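Local coordinates for hexokinase (Schistosoma mansoni, PDB 1BDG), which catalyses the ATP-dependent phosphorylation of glucose and other hexoses to hexose 6-phosphates, the first step of glycolysis, at residues A[263-271]-A[290-301]. Numbering follows the deposited sequence.
Sequences RTQFDKSMD and YLGELVRHIIVY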
loop_
_atom_site.group_PDB
_atom_site.type_symbol
_atom_site.label_atom_id
_atom_site.label_comp_id
_atom_site.label_asym_id
_atom_site.label_seq_id
_atom_site.Cartn_x
_atom_site.Cartn_y
_atom_site.Cartn_z
ATOM N N ARG A 263 -14.765 -2.438 -13.028
ATOM C CA ARG A 263 -14.606 -3.619 -12.194
ATOM C C ARG A 263 -15.252 -4.817 -12.893
ATOM O O ARG A 263 -16.362 -4.711 -13.416
ATOM C CB ARG A 263 -15.209 -3.381 -10.814
ATOM C CG ARG A 263 -14.481 -2.287 -10.068
ATOM C CD ARG A 263 -15.061 -2.014 -8.692
ATOM N NE ARG A 263 -14.951 -3.176 -7.825
ATOM C CZ ARG A 263 -15.967 -3.968 -7.485
ATOM N NH1 ARG A 263 -17.209 -3.733 -7.932
ATOM N NH2 ARG A 263 -15.723 -5.017 -6.709
ATOM N N THR A 264 -14.508 -5.923 -12.959
ATOM C CA THR A 264 -14.958 -7.163 -13.594
ATOM C C THR A 264 -15.501 -8.143 -12.555
ATOM O O THR A 264 -15.462 -7.866 -11.350
ATOM C CB THR A 264 -13.803 -7.837 -14.352
ATOM O OG1 THR A 264 -12.831 -8.314 -13.417
ATOM C CG2 THR A 264 -13.136 -6.855 -15.300
ATOM N N GLN A 265 -15.979 -9.297 -13.017
ATOM C CA GLN A 265 -16.540 -10.314 -12.116
ATOM C C GLN A 265 -15.497 -10.978 -11.222
ATOM O O GLN A 265 -15.810 -11.473 -10.139
ATOM C CB GLN A 265 -17.340 -11.380 -12.887
ATOM C CG GLN A 265 -16.591 -12.046 -14.040
ATOM C CD GLN A 265 -17.191 -13.393 -14.457
ATOM O OE1 GLN A 265 -16.969 -14.424 -13.805
ATOM N NE2 GLN A 265 -17.919 -13.390 -15.561
ATOM N N PHE A 266 -14.255 -10.973 -11.684
ATOM C CA PHE A 266 -13.149 -11.545 -10.948
ATOM C C PHE A 266 -12.841 -10.614 -9.778
ATOM O O PHE A 266 -12.467 -11.048 -8.693
ATOM C CB PHE A 266 -11.968 -11.669 -11.893
ATOM C CG PHE A 266 -12.298 -12.413 -13.159
ATOM C CD1 PHE A 266 -12.619 -13.765 -13.122
ATOM C CD2 PHE A 266 -12.328 -11.757 -14.380
ATOM C CE1 PHE A 266 -12.967 -14.457 -14.275
ATOM C CE2 PHE A 266 -12.673 -12.441 -15.542
ATOM C CZ PHE A 266 -12.995 -13.801 -15.485
ATOM N N ASP A 267 -13.032 -9.323 -10.013
ATOM C CA ASP A 267 -12.820 -8.298 -9.004
ATOM C C ASP A 267 -13.922 -8.415 -7.939
ATOM O O ASP A 267 -13.681 -8.212 -6.744
ATOM C CB ASP A 267 -12.861 -6.898 -9.654
ATOM C CG ASP A 267 -11.595 -6.559 -10.436
ATOM O OD1 ASP A 267 -10.478 -6.781 -9.921
ATOM O OD2 ASP A 267 -11.716 -6.028 -11.556
ATOM N N LYS A 268 -15.124 -8.777 -8.383
ATOM C CA LYS A 268 -16.276 -8.916 -7.499
ATOM C C LYS A 268 -16.254 -10.183 -6.672
ATOM O O LYS A 268 -16.548 -10.128 -5.483
ATOM C CB LYS A 268 -17.585 -8.822 -8.289
ATOM C CG LYS A 268 -17.761 -7.500 -8.967
ATOM C CD LYS A 268 -19.037 -7.402 -9.760
ATOM C CE LYS A 268 -18.983 -6.105 -10.549
ATOM N NZ LYS A 268 -20.268 -5.610 -11.071
ATOM N N SER A 269 -15.903 -11.320 -7.264
ATOM C CA SER A 269 -15.863 -12.557 -6.495
ATOM C C SER A 269 -14.611 -12.646 -5.630
ATOM O O SER A 269 -14.549 -13.468 -4.711
ATOM C CB SER A 269 -15.988 -13.775 -7.396
ATOM O OG SER A 269 -14.907 -13.846 -8.300
ATOM N N MET A 270 -13.604 -11.835 -5.954
ATOM C CA MET A 270 -12.358 -11.759 -5.185
ATOM C C MET A 270 -12.726 -10.906 -3.968
ATOM O O MET A 270 -12.472 -11.273 -2.827
ATOM C CB MET A 270 -11.280 -11.050 -6.025
ATOM C CG MET A 270 -9.838 -11.065 -5.509
ATOM S SD MET A 270 -9.437 -9.858 -4.242
ATOM C CE MET A 270 -9.697 -8.418 -5.086
ATOM N N ASP A 271 -13.387 -9.789 -4.237
ATOM C CA ASP A 271 -13.843 -8.868 -3.200
ATOM C C ASP A 271 -14.856 -9.549 -2.241
ATOM O O ASP A 271 -14.660 -9.575 -1.023
ATOM C CB ASP A 271 -14.452 -7.631 -3.874
ATOM C CG ASP A 271 -15.000 -6.644 -2.888
ATOM O OD1 ASP A 271 -14.287 -6.332 -1.918
ATOM O OD2 ASP A 271 -16.152 -6.197 -3.076
ATOM N N TYR A 290 -3.707 -8.495 -3.213
ATOM C CA TYR A 290 -4.840 -8.972 -3.985
ATOM C C TYR A 290 -4.607 -9.361 -5.427
ATOM O O TYR A 290 -5.409 -10.114 -5.983
ATOM C CB TYR A 290 -5.980 -7.965 -3.914
ATOM C CG TYR A 290 -6.340 -7.507 -2.512
ATOM C CD1 TYR A 290 -7.308 -8.175 -1.756
ATOM C CD2 TYR A 290 -5.746 -6.383 -1.962
ATOM C CE1 TYR A 290 -7.678 -7.724 -0.505
ATOM C CE2 TYR A 290 -6.106 -5.933 -0.718
ATOM C CZ TYR A 290 -7.069 -6.601 0.005
ATOM O OH TYR A 290 -7.436 -6.101 1.231
ATOM N N LEU A 291 -3.516 -8.898 -6.033
ATOM C CA LEU A 291 -3.266 -9.231 -7.435
ATOM C C LEU A 291 -3.103 -10.710 -7.727
ATOM O O LEU A 291 -3.517 -11.170 -8.779
ATOM C CB LEU A 291 -2.090 -8.448 -8.006
ATOM C CG LEU A 291 -2.289 -6.944 -8.175
ATOM C CD1 LEU A 291 -1.160 -6.356 -8.954
ATOM C CD2 LEU A 291 -3.586 -6.678 -8.870
ATOM N N GLY A 292 -2.505 -11.461 -6.812
ATOM C CA GLY A 292 -2.350 -12.888 -7.036
ATOM C C GLY A 292 -3.703 -13.575 -6.963
ATOM O O GLY A 292 -4.013 -14.488 -7.730
ATOM N N GLU A 293 -4.551 -13.081 -6.077
ATOM C CA GLU A 293 -5.864 -13.659 -5.893
ATOM C C GLU A 293 -6.685 -13.452 -7.158
ATOM O O GLU A 293 -7.538 -14.283 -7.492
ATOM C CB GLU A 293 -6.525 -13.039 -4.656
ATOM C CG GLU A 293 -7.713 -13.812 -4.052
ATOM C CD GLU A 293 -7.427 -15.279 -3.650
ATOM O OE1 GLU A 293 -6.300 -15.794 -3.858
ATOM O OE2 GLU A 293 -8.369 -15.933 -3.146
ATOM N N LEU A 294 -6.393 -12.396 -7.911
ATOM C CA LEU A 294 -7.146 -12.141 -9.135
ATOM C C LEU A 294 -6.907 -13.227 -10.173
ATOM O O LEU A 294 -7.856 -13.695 -10.806
ATOM C CB LEU A 294 -6.831 -10.752 -9.723
ATOM C CG LEU A 294 -7.811 -9.631 -9.353
ATOM C CD1 LEU A 294 -7.341 -8.302 -9.878
ATOM C CD2 LEU A 294 -9.186 -9.960 -9.885
ATOM N N VAL A 295 -5.644 -13.617 -10.353
ATOM C CA VAL A 295 -5.286 -14.662 -11.315
ATOM C C VAL A 295 -5.823 -16.004 -10.855
ATOM O O VAL A 295 -6.154 -16.841 -11.675
ATOM C CB VAL A 295 -3.783 -14.795 -11.508
ATOM C CG1 VAL A 295 -3.500 -15.785 -12.615
ATOM C CG2 VAL A 295 -3.170 -13.440 -11.827
ATOM N N ARG A 296 -5.906 -16.215 -9.548
ATOM C CA ARG A 296 -6.456 -17.462 -9.038
ATOM C C ARG A 296 -7.932 -17.517 -9.389
ATOM O O ARG A 296 -8.425 -18.553 -9.829
ATOM C CB ARG A 296 -6.314 -17.590 -7.518
ATOM C CG ARG A 296 -6.458 -19.042 -7.053
ATOM C CD ARG A 296 -6.394 -19.199 -5.569
ATOM N NE ARG A 296 -7.489 -18.481 -4.935
ATOM C CZ ARG A 296 -8.695 -18.989 -4.729
ATOM N NH1 ARG A 296 -8.960 -20.239 -5.098
ATOM N NH2 ARG A 296 -9.652 -18.226 -4.204
ATOM N N HIS A 297 -8.641 -16.414 -9.158
ATOM C CA HIS A 297 -10.060 -16.347 -9.469
ATOM C C HIS A 297 -10.314 -16.573 -10.942
ATOM O O HIS A 297 -11.209 -17.309 -11.299
ATOM C CB HIS A 297 -10.665 -15.027 -9.009
ATOM C CG HIS A 297 -11.104 -15.051 -7.584
ATOM N ND1 HIS A 297 -10.223 -14.928 -6.534
ATOM C CD2 HIS A 297 -12.316 -15.274 -7.033
ATOM C CE1 HIS A 297 -10.871 -15.080 -5.393
ATOM N NE2 HIS A 297 -12.148 -15.291 -5.670
ATOM N N ILE A 298 -9.513 -15.959 -11.799
ATOM C CA ILE A 298 -9.676 -16.142 -13.224
ATOM C C ILE A 298 -9.482 -17.627 -13.529
ATOM O O ILE A 298 -10.332 -18.248 -14.163
ATOM C CB ILE A 298 -8.650 -15.296 -14.011
ATOM C CG1 ILE A 298 -8.882 -13.806 -13.733
ATOM C CG2 ILE A 298 -8.753 -15.605 -15.505
ATOM C CD1 ILE A 298 -7.638 -12.954 -13.816
ATOM N N ILE A 299 -8.382 -18.195 -13.035
ATOM C CA ILE A 299 -8.069 -19.611 -13.230
ATOM C C ILE A 299 -9.248 -20.474 -12.819
ATOM O O ILE A 299 -9.883 -21.086 -13.680
ATOM C CB ILE A 299 -6.792 -20.038 -12.465
ATOM C CG1 ILE A 299 -5.568 -19.376 -13.104
ATOM C CG2 ILE A 299 -6.613 -21.554 -12.526
ATOM C CD1 ILE A 299 -4.278 -19.664 -12.370
ATOM N N VAL A 300 -9.553 -20.523 -11.527
ATOM C CA VAL A 300 -10.699 -21.306 -11.047
ATOM C C VAL A 300 -11.936 -21.162 -11.987
ATOM O O VAL A 300 -12.620 -22.153 -12.282
ATOM C CB VAL A 300 -11.042 -20.931 -9.585
ATOM C CG1 VAL A 300 -12.409 -21.453 -9.192
ATOM C CG2 VAL A 300 -9.982 -21.495 -8.657
ATOM N N TYR A 301 -12.174 -19.956 -12.507
ATOM C CA TYR A 301 -13.278 -19.729 -13.433
ATOM C C TYR A 301 -13.011 -20.476 -14.739
ATOM O O TYR A 301 -13.884 -21.174 -15.265
ATOM C CB TYR A 301 -13.432 -18.241 -13.751
ATOM C CG TYR A 301 -14.375 -17.986 -14.903
ATOM C CD1 TYR A 301 -15.724 -18.329 -14.814
ATOM C CD2 TYR A 301 -13.915 -17.434 -16.107
ATOM C CE1 TYR A 301 -16.596 -18.129 -15.891
ATOM C CE2 TYR A 301 -14.783 -17.235 -17.195
ATOM C CZ TYR A 301 -16.119 -17.586 -17.071
ATOM O OH TYR A 301 -16.981 -17.392 -18.119
#
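Phe266 meets two side chains of helix 290-301 in different ways, one at a face and one at the edge. CG1 of Ile298 sits over one face of its ring, 3.9 Å from the centroid, in a CH-pi contact, while the ring edge turns toward the face of Tyr301 in an offset edge-to-face pair with planes at 62°. On the face of Phe266 opposite Ile298 lies CG of its own neighbour Gln265. The two short helix segments cross at 109°.

One turn after Phe266, CA of Met270 stands over a face of the His297 imidazole, 3.7 Å from the ring centroid, in a CH-pi contact. The ring is held by its ND1, which donates to Glu293 O at 2.9 Å; that oxygen also receives His297 N, from the other face of its carbonyl plane. Met270 then runs toward the Tyr290 end of helix 290-301: CG lies anti to the backbone N (chi1 -170°) and packs on CG of Glu293, and SD reaches CD1 of Tyr290, which also touches substrate-binding Glu283, at 3.7 Å, an oblique Met-aromatic contact.

Leu294 places CD2 against CB of Phe266 and 3.4 Å from OD1 of Asp267, which forms a capping box with Thr264. Arg296 grips the Glu293 carboxylate side-on through NE and NH2, and Arg373 pairs with Asp267 OD2, so the contact would rest mainly on shape and ring packing.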